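Local coordinates for protein metallo-carboxypeptidase (PDB 4A39) that probably acts as a zinc-dependent carboxypeptidase of the M14 family, a bacterial relative of the mammalian cytosolic carboxypeptidases thought to work on tubulin, at residues A[347-352]-A[367-372]; A[310-315]-A[357-362]; A[132-137]-A[185-190]; A[301-306]-A[374-379]. All coordinates share one frame; numbering follows the deposited sequence.

Contact 1: A[347-352]-A[367-372]. With GEM ((2-guanidinoethylmercapto)succinic acid), chain D.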
# COMPACT_ATOMS: atom_id res chain seq x y z
N ILE A 347 -4.62 -7.60 -0.08
CA ILE A 347 -3.95 -7.62 1.22
C ILE A 347 -4.12 -6.23 1.83
O ILE A 347 -3.87 -5.22 1.16
CB ILE A 347 -2.43 -7.95 1.08
CG1 ILE A 347 -2.25 -9.35 0.49
CG2 ILE A 347 -1.76 -7.86 2.45
CD1 ILE A 347 -2.83 -10.47 1.34
N GLU A 348 -4.54 -6.19 3.09
CA GLU A 348 -4.79 -4.92 3.76
C GLU A 348 -3.98 -4.72 5.03
O GLU A 348 -4.09 -5.49 5.98
CB GLU A 348 -6.27 -4.80 4.11
CG GLU A 348 -7.23 -4.80 2.92
CD GLU A 348 -7.21 -3.49 2.16
OE1 GLU A 348 -6.67 -2.49 2.68
OE2 GLU A 348 -7.76 -3.46 1.04
N MET A 349 -3.15 -3.67 5.04
CA MET A 349 -2.35 -3.32 6.21
C MET A 349 -2.97 -2.05 6.79
O MET A 349 -3.46 -1.19 6.05
CB MET A 349 -0.90 -3.09 5.81
CG MET A 349 -0.15 -4.36 5.42
SD MET A 349 1.45 -3.96 4.68
CE MET A 349 0.93 -3.61 2.98
N PRO A 350 -2.94 -1.90 8.12
CA PRO A 350 -3.51 -0.74 8.80
C PRO A 350 -2.71 0.56 8.83
O PRO A 350 -1.48 0.54 8.88
CB PRO A 350 -3.75 -1.26 10.20
CG PRO A 350 -2.54 -2.12 10.42
CD PRO A 350 -2.42 -2.88 9.10
N PHE A 351 -3.43 1.68 8.81
CA PHE A 351 -2.79 2.99 8.94
C PHE A 351 -2.58 3.23 10.43
O PHE A 351 -1.78 4.08 10.82
CB PHE A 351 -3.69 4.11 8.40
CG PHE A 351 -3.58 4.32 6.92
CD1 PHE A 351 -4.35 3.58 6.04
CD2 PHE A 351 -2.68 5.25 6.41
CE1 PHE A 351 -4.24 3.76 4.66
CE2 PHE A 351 -2.55 5.44 5.03
CZ PHE A 351 -3.33 4.69 4.16
N LYS A 352 -3.31 2.48 11.25
CA LYS A 352 -3.22 2.58 12.71
C LYS A 352 -2.14 1.60 13.16
O LYS A 352 -0.99 1.72 12.74
CB LYS A 352 -4.58 2.23 13.34
CG LYS A 352 -5.69 3.24 13.00
CD LYS A 352 -7.05 2.77 13.49
CE LYS A 352 -8.14 3.79 13.16
NZ LYS A 352 -9.48 3.32 13.63
N ALA A 367 8.76 -0.69 8.20
CA ALA A 367 9.53 -1.89 8.54
C ALA A 367 8.64 -3.13 8.72
O ALA A 367 9.00 -4.22 8.26
CB ALA A 367 10.34 -1.65 9.81
N ARG A 368 7.50 -2.97 9.38
CA ARG A 368 6.60 -4.10 9.58
C ARG A 368 5.95 -4.49 8.26
O ARG A 368 5.63 -5.66 8.04
CB ARG A 368 5.56 -3.76 10.65
CG ARG A 368 6.18 -3.62 12.04
CD ARG A 368 5.22 -3.05 13.07
NE ARG A 368 4.28 -4.04 13.59
CZ ARG A 368 3.32 -3.75 14.46
NH1 ARG A 368 3.17 -2.50 14.88
NH2 ARG A 368 2.51 -4.70 14.91
N SER A 369 5.76 -3.51 7.37
CA SER A 369 5.19 -3.78 6.05
C SER A 369 6.18 -4.62 5.26
O SER A 369 5.80 -5.58 4.59
CB SER A 369 4.92 -2.46 5.32
OG SER A 369 3.97 -1.67 6.03
N LYS A 370 7.45 -4.25 5.34
CA LYS A 370 8.52 -4.98 4.66
C LYS A 370 8.55 -6.43 5.15
O LYS A 370 8.71 -7.36 4.36
CB LYS A 370 9.88 -4.32 4.93
CG LYS A 370 10.06 -2.98 4.22
CD LYS A 370 11.41 -2.34 4.52
CE LYS A 370 12.56 -3.17 3.99
NZ LYS A 370 13.85 -2.43 4.15
N ARG A 371 8.40 -6.60 6.46
CA ARG A 371 8.44 -7.94 7.05
C ARG A 371 7.26 -8.79 6.57
O ARG A 371 7.42 -9.98 6.30
CB ARG A 371 8.41 -7.84 8.59
CG ARG A 371 8.99 -9.06 9.29
CD ARG A 371 8.01 -9.70 10.27
NE ARG A 371 7.50 -8.77 11.28
CZ ARG A 371 8.24 -8.16 12.20
NH1 ARG A 371 9.54 -8.36 12.25
NH2 ARG A 371 7.66 -7.33 13.06
N LEU A 372 6.08 -8.18 6.47
CA LEU A 372 4.92 -8.92 6.00
C LEU A 372 5.17 -9.40 4.58
O LEU A 372 4.77 -10.51 4.21
CB LEU A 372 3.66 -8.04 6.05
CG LEU A 372 2.35 -8.73 5.64
CD1 LEU A 372 1.97 -9.80 6.66
CD2 LEU A 372 1.25 -7.68 5.55
C8 GEM D . -10.61 -1.93 -1.37
S7 GEM D . -9.36 -3.09 -2.03
C6 GEM D . -10.27 -4.67 -1.90
C5 GEM D . -11.30 -4.72 -0.76
N3 GEM D . -12.45 -3.87 -1.08
C1 GEM D . -13.64 -4.42 -1.26
N4 GEM D . -13.77 -5.75 -1.18
N2 GEM D . -14.70 -3.67 -1.55
C9 GEM D . -10.96 -0.84 -2.40
O14 GEM D . -10.46 -0.94 -3.54
O15 GEM D . -11.73 0.06 -2.01
C10 GEM D . -10.14 -1.29 -0.06
C11 GEM D . -8.86 -0.47 -0.25
O12 GEM D . -7.90 -0.72 0.52
O13 GEM D . -8.88 0.40 -1.14
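Met349 and Leu372 carry this contact, their side chains lying alongside each other between strand and helix and pointing opposite ways. Met349 CG lies 3.6 Å from Leu372 CD2, and the same methyl sits 3.8 Å from Met349 SD. A chi2 of 169° keeps CB, CG and SD of Met349 extended and brings the sulfur to 3.7 Å from Ser369 OG, while chi3 (-82°) swings only CE aside. That hydroxyl has its hydrogen-bond partner in the carbonyl oxygen of Ser365, just before the helix begins. Ile347, two residues earlier on the same side of the strand, adds a looser touch, its CG2 4.3 Å from Leu372 CD2. The two segments run nearly antiparallel, at 156°, with axes 10.3 Å apart. Strand 343-350 belongs to the mixed sheet of the zinc carboxypeptidase domain, next to strand 268-275, to which Ile347 and Met349 are hydrogen-bonded through the backbone; helix 366-383 packs on one face of that sheet. Strand alternation sends Glu348 the other way, into the ligand pocket, where its OE2 lies 2.8 Å from GEM O12. Glu348 is the predicted proton donor/acceptor of the active site, and Arg231, Asn240 and Arg241 also bind the inhibitor. Further out, Phe189 and Trp364 touch the Met349 side chain, while Met185 and Trp188 touch Ser369.

Contact 2: A[310-315]-A[357-362]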
# COMPACT_ATOMS: atom_id res chain seq x y z
N ARG A 310 2.88 -17.47 10.40
CA ARG A 310 4.21 -16.90 10.18
C ARG A 310 4.38 -15.39 10.37
O ARG A 310 5.42 -14.95 10.85
CB ARG A 310 4.68 -17.25 8.77
CG ARG A 310 4.83 -18.74 8.51
CD ARG A 310 5.33 -19.00 7.09
NE ARG A 310 5.67 -20.41 6.88
CZ ARG A 310 4.79 -21.40 6.91
NH1 ARG A 310 3.50 -21.16 7.13
NH2 ARG A 310 5.20 -22.65 6.71
N GLY A 311 3.38 -14.60 9.99
CA GLY A 311 3.54 -13.16 10.12
C GLY A 311 2.50 -12.43 10.94
O GLY A 311 1.71 -13.04 11.65
N GLU A 312 2.53 -11.11 10.86
CA GLU A 312 1.56 -10.29 11.58
C GLU A 312 0.37 -10.24 10.65
O GLU A 312 0.27 -9.37 9.78
CB GLU A 312 2.13 -8.90 11.84
CG GLU A 312 3.46 -8.92 12.56
CD GLU A 312 3.79 -7.60 13.22
OE1 GLU A 312 3.29 -7.34 14.33
OE2 GLU A 312 4.54 -6.81 12.61
N PHE A 313 -0.53 -11.20 10.83
CA PHE A 313 -1.71 -11.35 9.98
C PHE A 313 -2.79 -12.09 10.76
O PHE A 313 -2.49 -13.00 11.53
CB PHE A 313 -1.31 -12.16 8.75
CG PHE A 313 -2.43 -12.41 7.78
CD1 PHE A 313 -2.74 -11.47 6.80
CD2 PHE A 313 -3.18 -13.58 7.85
CE1 PHE A 313 -3.79 -11.68 5.91
CE2 PHE A 313 -4.24 -13.80 6.97
CZ PHE A 313 -4.54 -12.85 6.00
N GLN A 314 -4.05 -11.69 10.58
CA GLN A 314 -5.14 -12.36 11.28
C GLN A 314 -6.36 -12.54 10.39
O GLN A 314 -6.40 -12.03 9.27
CB GLN A 314 -5.47 -11.60 12.58
CG GLN A 314 -5.83 -10.14 12.40
CD GLN A 314 -7.26 -9.95 11.98
OE1 GLN A 314 -8.19 -10.19 12.76
NE2 GLN A 314 -7.46 -9.52 10.74
N ILE A 315 -7.36 -13.26 10.89
CA ILE A 315 -8.55 -13.54 10.10
C ILE A 315 -9.88 -12.96 10.61
O ILE A 315 -10.76 -12.63 9.82
CB ILE A 315 -8.74 -15.06 9.96
CG1 ILE A 315 -7.47 -15.68 9.38
CG2 ILE A 315 -9.95 -15.37 9.08
CD1 ILE A 315 -7.43 -17.19 9.46
N ASN A 357 -0.59 -7.34 17.88
CA ASN A 357 0.78 -7.19 18.38
C ASN A 357 1.05 -5.69 18.52
O ASN A 357 1.70 -5.08 17.66
CB ASN A 357 1.80 -7.78 17.40
CG ASN A 357 1.50 -9.22 17.04
OD1 ASN A 357 1.03 -9.99 17.88
ND2 ASN A 357 1.79 -9.59 15.80
N PRO A 358 0.56 -5.07 19.60
CA PRO A 358 0.74 -3.64 19.84
C PRO A 358 2.19 -3.14 19.92
O PRO A 358 3.01 -3.71 20.64
CB PRO A 358 -0.01 -3.41 21.16
CG PRO A 358 -1.02 -4.51 21.19
CD PRO A 358 -0.23 -5.69 20.67
N GLU A 359 2.47 -2.08 19.17
CA GLU A 359 3.77 -1.43 19.15
C GLU A 359 3.44 0.05 18.93
O GLU A 359 3.77 0.65 17.91
CB GLU A 359 4.64 -1.99 18.00
CG GLU A 359 5.09 -3.44 18.27
CD GLU A 359 5.89 -4.07 17.14
OE1 GLU A 359 6.54 -3.34 16.36
OE2 GLU A 359 5.88 -5.31 17.05
N PRO A 360 2.75 0.66 19.92
CA PRO A 360 2.29 2.06 19.94
C PRO A 360 3.29 3.14 19.54
O PRO A 360 2.90 4.17 18.98
CB PRO A 360 1.82 2.25 21.38
CG PRO A 360 1.41 0.88 21.80
CD PRO A 360 2.51 0.03 21.23
N GLY A 361 4.57 2.93 19.84
CA GLY A 361 5.57 3.92 19.51
C GLY A 361 5.65 4.22 18.02
O GLY A 361 5.93 5.35 17.63
N THR A 362 5.38 3.22 17.20
CA THR A 362 5.43 3.40 15.75
C THR A 362 4.14 3.03 15.06
O THR A 362 3.92 3.42 13.91
CB THR A 362 6.51 2.51 15.11
OG1 THR A 362 6.18 1.13 15.35
CG2 THR A 362 7.88 2.80 15.70
O HOH W 1 2.29 -12.34 14.88
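The carboxylate of Glu312 and the amide of Asn357 meet nearly coplanar, their planes 15° apart, and they touch at their edges. Asn357 ND2 donates to Glu312 OE1 over 3.1 Å in a nearly straight bond, the N-H...O angle being 163°. Glu312 OE1 accepts it on its anti lone pair, the one away from OE2, and lies in the plane of the amide. Asn357 CB follows behind at 3.4 Å from the same OE1. Beyond CG the glutamate is extended (chi2 -161°), which carries its carboxylate out to the asparagine. A water accepts from Asn357 ND2 over 2.9 Å and donates weakly to Gly311 O over 3.4 Å. Both segments are loops: 310-315 follows helix 294-308, whereas 357-362 leads into helix 366-383, and the contact ties these two connections of the carboxypeptidase domain together away from the annotated sites. The stronger partners of Glu312 are on helix 366-383, Arg368 at OE1 and Arg371 at OE2. Glu359 brings a second carboxylate close, its OE2 4.3 Å from Glu312 OE1, and its OE1 forms a long, weak ion pair with Arg368. The two arginines probably offset the like charges and keep Glu312 ionised, making the neutral amide of Asn357 a supplementary donor to an oxygen that Arg368 already engages.

Contact 3: A[132-137]-A[185-190]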
# COMPACT_ATOMS: atom_id res chain seq x y z
N ALA A 132 12.83 4.59 -7.22
CA ALA A 132 13.91 4.43 -8.20
C ALA A 132 15.01 3.56 -7.61
O ALA A 132 15.54 2.68 -8.29
CB ALA A 132 14.46 5.78 -8.60
N ARG A 133 15.34 3.79 -6.35
CA ARG A 133 16.38 3.01 -5.69
C ARG A 133 15.97 1.54 -5.56
O ARG A 133 16.80 0.65 -5.71
CB ARG A 133 16.70 3.59 -4.31
CG ARG A 133 17.39 4.95 -4.36
CD ARG A 133 18.05 5.30 -3.03
NE ARG A 133 17.09 5.52 -1.95
CZ ARG A 133 16.32 6.60 -1.84
NH1 ARG A 133 16.39 7.57 -2.74
NH2 ARG A 133 15.48 6.72 -0.82
N LEU A 134 14.70 1.30 -5.29
CA LEU A 134 14.20 -0.06 -5.16
C LEU A 134 14.32 -0.79 -6.49
O LEU A 134 14.71 -1.96 -6.54
CB LEU A 134 12.73 -0.07 -4.71
CG LEU A 134 12.08 -1.46 -4.66
CD1 LEU A 134 12.82 -2.34 -3.67
CD2 LEU A 134 10.61 -1.33 -4.26
N VAL A 135 13.96 -0.11 -7.57
CA VAL A 135 14.04 -0.71 -8.89
C VAL A 135 15.50 -1.00 -9.25
O VAL A 135 15.82 -2.09 -9.73
CB VAL A 135 13.40 0.19 -9.98
CG1 VAL A 135 13.71 -0.35 -11.36
CG2 VAL A 135 11.89 0.25 -9.77
N GLU A 136 16.38 -0.03 -8.99
CA GLU A 136 17.80 -0.21 -9.28
C GLU A 136 18.34 -1.40 -8.50
O GLU A 136 19.12 -2.20 -9.03
CB GLU A 136 18.58 1.06 -8.90
CG GLU A 136 20.09 0.85 -8.71
CD GLU A 136 20.84 2.13 -8.39
OE1 GLU A 136 20.34 2.92 -7.57
OE2 GLU A 136 21.93 2.34 -8.96
N ARG A 137 17.93 -1.52 -7.24
CA ARG A 137 18.38 -2.63 -6.40
C ARG A 137 17.87 -3.96 -6.93
O ARG A 137 18.60 -4.95 -6.96
CB ARG A 137 17.91 -2.42 -4.96
CG ARG A 137 18.23 -3.57 -4.03
CD ARG A 137 17.72 -3.29 -2.62
NE ARG A 137 18.36 -2.12 -2.04
CZ ARG A 137 19.63 -2.08 -1.64
NH1 ARG A 137 20.39 -3.17 -1.73
NH2 ARG A 137 20.13 -0.97 -1.13
N MET A 185 1.97 2.08 2.70
CA MET A 185 2.43 0.83 3.29
C MET A 185 2.58 -0.21 2.19
O MET A 185 3.38 -1.14 2.30
CB MET A 185 1.43 0.33 4.34
CG MET A 185 -0.02 0.22 3.84
SD MET A 185 -0.94 1.78 3.90
CE MET A 185 -1.32 1.87 5.67
N ALA A 186 1.83 -0.04 1.11
CA ALA A 186 1.86 -0.99 -0.01
C ALA A 186 3.23 -1.13 -0.67
O ALA A 186 3.73 -2.25 -0.84
CB ALA A 186 0.81 -0.62 -1.04
N GLU A 187 3.87 -0.03 -1.06
CA GLU A 187 5.17 -0.18 -1.69
C GLU A 187 6.23 -0.59 -0.65
O GLU A 187 7.22 -1.22 -1.00
CB GLU A 187 5.60 1.08 -2.46
CG GLU A 187 6.96 0.92 -3.13
CD GLU A 187 7.13 1.71 -4.42
OE1 GLU A 187 6.51 2.79 -4.57
OE2 GLU A 187 7.91 1.26 -5.28
N TRP A 188 6.02 -0.25 0.62
CA TRP A 188 6.97 -0.68 1.65
C TRP A 188 6.96 -2.21 1.65
O TRP A 188 8.00 -2.86 1.76
CB TRP A 188 6.58 -0.14 3.03
CG TRP A 188 7.03 1.27 3.27
CD1 TRP A 188 6.24 2.39 3.32
CD2 TRP A 188 8.37 1.72 3.49
NE1 TRP A 188 7.01 3.50 3.55
CE2 TRP A 188 8.32 3.12 3.67
CE3 TRP A 188 9.61 1.07 3.56
CZ2 TRP A 188 9.46 3.89 3.90
CZ3 TRP A 188 10.76 1.84 3.80
CH2 TRP A 188 10.67 3.24 3.97
N PHE A 189 5.76 -2.78 1.54
CA PHE A 189 5.58 -4.23 1.49
C PHE A 189 6.41 -4.79 0.33
O PHE A 189 7.10 -5.81 0.47
CB PHE A 189 4.08 -4.54 1.30
CG PHE A 189 3.76 -6.01 1.06
CD1 PHE A 189 3.96 -6.58 -0.19
CD2 PHE A 189 3.18 -6.78 2.06
CE1 PHE A 189 3.60 -7.91 -0.45
CE2 PHE A 189 2.81 -8.11 1.82
CZ PHE A 189 3.02 -8.67 0.56
N MET A 190 6.36 -4.12 -0.81
CA MET A 190 7.11 -4.56 -1.99
C MET A 190 8.62 -4.48 -1.76
O MET A 190 9.36 -5.34 -2.24
CB MET A 190 6.72 -3.72 -3.20
CG MET A 190 5.23 -3.79 -3.55
SD MET A 190 4.65 -5.46 -3.96
CE MET A 190 5.29 -5.64 -5.63
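Leu134 and Glu187 both carry CG opposite the backbone N (chi1 175° and -180°), which brings Leu134 CD2 and Glu187 OE2 into the gap between the helices. There the leucine methyl lies beside the carboxylate, CD2 3.9 Å from Glu187 OE2, the two side chains overlapping side by side as they come from opposing helices. The same methyl comes to 4.5 Å from the backbone C of Met190, one turn further along. Met190 starts out toward Leu134, but its sulfur and terminal methyl turn back to strand 171-177, where the side chain touches Val175 and Ala177. The contact is therefore one leucine methyl set against the flank of a helix, with no hydrogen bond between the segments. Although buried, the carboxylate of Glu187 is well supplied with partners: His131 binds OE2, while Arg128 and Asn219 bind OE1. Two of these, Arg128 and His131, come from the helix that carries Leu134, and this polar grip runs alongside the apolar touch. The salt bridge from Arg128 probably favours the ionised form of Glu187. Leu134 also packs on Tyr126, Glu191 and Ile194, the last two extending its footprint along helix 185-196. Helix 185-196 follows shortly after the zinc ligands His180 and Glu183; helix 128-138 covers it on one side, strand 171-177 lies beneath Ala186 and Met190, and helix 366-383 meets it through Met185, Trp188 and Phe189.

Contact 4: A[301-306]-A[374-379]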
# COMPACT_ATOMS: atom_id res chain seq x y z
N GLN A 301 -8.31 -20.51 2.35
CA GLN A 301 -8.21 -20.98 3.74
C GLN A 301 -6.75 -21.34 4.02
O GLN A 301 -6.19 -20.94 5.05
CB GLN A 301 -9.10 -22.21 3.94
CG GLN A 301 -9.63 -22.41 5.36
CD GLN A 301 -8.55 -22.65 6.38
OE1 GLN A 301 -7.73 -23.56 6.24
NE2 GLN A 301 -8.56 -21.86 7.45
N ARG A 302 -6.13 -22.08 3.10
CA ARG A 302 -4.74 -22.49 3.23
C ARG A 302 -3.79 -21.29 3.38
O ARG A 302 -2.92 -21.27 4.25
CB ARG A 302 -4.32 -23.32 2.01
CG ARG A 302 -4.94 -24.70 1.95
CD ARG A 302 -4.23 -25.66 2.89
NE ARG A 302 -2.83 -25.85 2.52
CZ ARG A 302 -1.81 -25.70 3.37
NH1 ARG A 302 -2.03 -25.37 4.63
NH2 ARG A 302 -0.57 -25.90 2.94
N PHE A 303 -3.97 -20.30 2.51
CA PHE A 303 -3.14 -19.10 2.52
C PHE A 303 -3.24 -18.33 3.84
O PHE A 303 -2.23 -17.95 4.43
CB PHE A 303 -3.55 -18.17 1.36
CG PHE A 303 -2.70 -16.94 1.24
CD1 PHE A 303 -3.00 -15.79 1.98
CD2 PHE A 303 -1.60 -16.91 0.39
CE1 PHE A 303 -2.22 -14.65 1.87
CE2 PHE A 303 -0.82 -15.77 0.27
CZ PHE A 303 -1.13 -14.63 1.02
N ARG A 304 -4.47 -18.09 4.29
CA ARG A 304 -4.69 -17.36 5.53
C ARG A 304 -4.10 -18.07 6.74
O ARG A 304 -3.49 -17.44 7.61
CB ARG A 304 -6.19 -17.12 5.75
CG ARG A 304 -6.80 -16.02 4.90
CD ARG A 304 -8.27 -15.83 5.24
NE ARG A 304 -8.86 -14.68 4.55
CZ ARG A 304 -9.91 -14.76 3.74
NH1 ARG A 304 -10.49 -15.94 3.51
NH2 ARG A 304 -10.39 -13.67 3.16
N GLU A 305 -4.28 -19.39 6.79
CA GLU A 305 -3.78 -20.20 7.90
C GLU A 305 -2.26 -20.22 7.96
O GLU A 305 -1.66 -20.05 9.03
CB GLU A 305 -4.31 -21.63 7.78
CG GLU A 305 -4.25 -22.43 9.08
CD GLU A 305 -5.02 -23.73 9.00
OE1 GLU A 305 -5.78 -23.93 8.03
OE2 GLU A 305 -4.86 -24.57 9.93
N GLU A 306 -1.62 -20.43 6.82
CA GLU A 306 -0.17 -20.48 6.77
C GLU A 306 0.46 -19.11 7.02
O GLU A 306 1.51 -19.01 7.65
CB GLU A 306 0.31 -21.03 5.42
CG GLU A 306 -0.06 -22.49 5.17
CD GLU A 306 0.71 -23.47 6.05
OE1 GLU A 306 1.53 -23.05 6.88
OE2 GLU A 306 0.48 -24.69 5.89
N GLN A 374 7.97 -10.28 3.32
CA GLN A 374 8.85 -11.43 3.41
C GLN A 374 8.11 -12.66 3.92
O GLN A 374 8.39 -13.78 3.48
CB GLN A 374 10.05 -11.09 4.30
CG GLN A 374 10.89 -9.96 3.73
CD GLN A 374 12.09 -9.62 4.60
OE1 GLN A 374 11.94 -9.26 5.76
NE2 GLN A 374 13.28 -9.73 4.02
N ASP A 375 7.17 -12.47 4.84
CA ASP A 375 6.43 -13.61 5.37
C ASP A 375 5.45 -14.14 4.34
O ASP A 375 5.12 -15.33 4.34
CB ASP A 375 5.69 -13.23 6.67
CG ASP A 375 6.65 -12.97 7.82
OD1 ASP A 375 7.72 -13.62 7.87
OD2 ASP A 375 6.32 -12.14 8.69
N VAL A 376 4.98 -13.27 3.45
CA VAL A 376 4.07 -13.70 2.40
C VAL A 376 4.85 -14.62 1.46
O VAL A 376 4.32 -15.61 0.96
CB VAL A 376 3.50 -12.49 1.62
CG1 VAL A 376 2.91 -12.95 0.29
CG2 VAL A 376 2.43 -11.80 2.45
N LEU A 377 6.12 -14.29 1.21
CA LEU A 377 6.94 -15.12 0.34
C LEU A 377 7.08 -16.51 0.95
O LEU A 377 7.03 -17.51 0.23
CB LEU A 377 8.32 -14.49 0.13
CG LEU A 377 8.37 -13.33 -0.87
CD1 LEU A 377 9.77 -12.75 -0.94
CD2 LEU A 377 7.94 -13.83 -2.24
N SER A 378 7.23 -16.57 2.27
CA SER A 378 7.35 -17.86 2.95
C SER A 378 6.06 -18.66 2.75
O SER A 378 6.10 -19.87 2.54
CB SER A 378 7.60 -17.66 4.45
OG SER A 378 8.91 -17.20 4.69
N THR A 379 4.93 -17.97 2.83
CA THR A 379 3.63 -18.61 2.66
C THR A 379 3.47 -19.17 1.25
O THR A 379 2.99 -20.29 1.06
CB THR A 379 2.48 -17.62 2.96
OG1 THR A 379 2.57 -17.20 4.33
CG2 THR A 379 1.12 -18.27 2.72
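Helices 301-306 and 374-379 cross at 130° with their axes 10.1 Å apart, and Glu306 and Thr379 form the nearest pair of CA atoms at 5.9 Å. The methyl of Thr379 makes the main side-chain contact. Its CG2 sits over one face of the Phe303 ring in a CH-pi contact, 4.2 Å from the centroid and 27° off the normal. Phe303 CG stands opposite its backbone N (chi1 -177°), carrying the ring across to the other helix, where the threonine side chain stands roughly perpendicular to that of Phe303. Val376 CG1 meets the ring at its edge, 4.4 Å from Phe303 CZ. From the next turn of helix 294-308, Glu306 CB touches Thr379 CG2 at 3.9 Å, while its chain bends at chi2 and takes the carboxylate away. There Arg302 NH1 bonds Glu306 OE2 in a salt bridge of 2.9 Å, close to the guanidinium plane, and Arg310 holds OE1. Phe345 and Leu380 also pack against Phe303, placing the ring between the helices and strand 343-350. Thr379 turns its polar branch back into its own helix: OG1 donates to Asp375 O over 3.2 Å, reaching that oxygen from the opposite face to Thr379 N. The buried hydroxyl is thus satisfied inside its own helix, so the threonine can present a purely apolar methyl to the phenylalanine, with the charged pairing kept at the margin.

Helix 366-383 joins contacts 1 and 4, whose centres lie about 14 Å apart: its earlier turns face strand 343-350 and its later ones helix 294-308. Contact 2, whose centre is about 8 Å from that of contact 1, is tied to it by salt bridges from Arg368 and Arg371 to Glu312. Contact 3 closes before the others open along the chain, yet its helix 185-196 reaches contact 1 through Met185 and Trp188 and contact 4 through Phe189 on Val376. Contacts 1 and 2 alternate in sequence, and both fall between the segments of contact 4. Together they pack helices and loops around the central sheet whose strand 343-350 carries Glu348 into the active site.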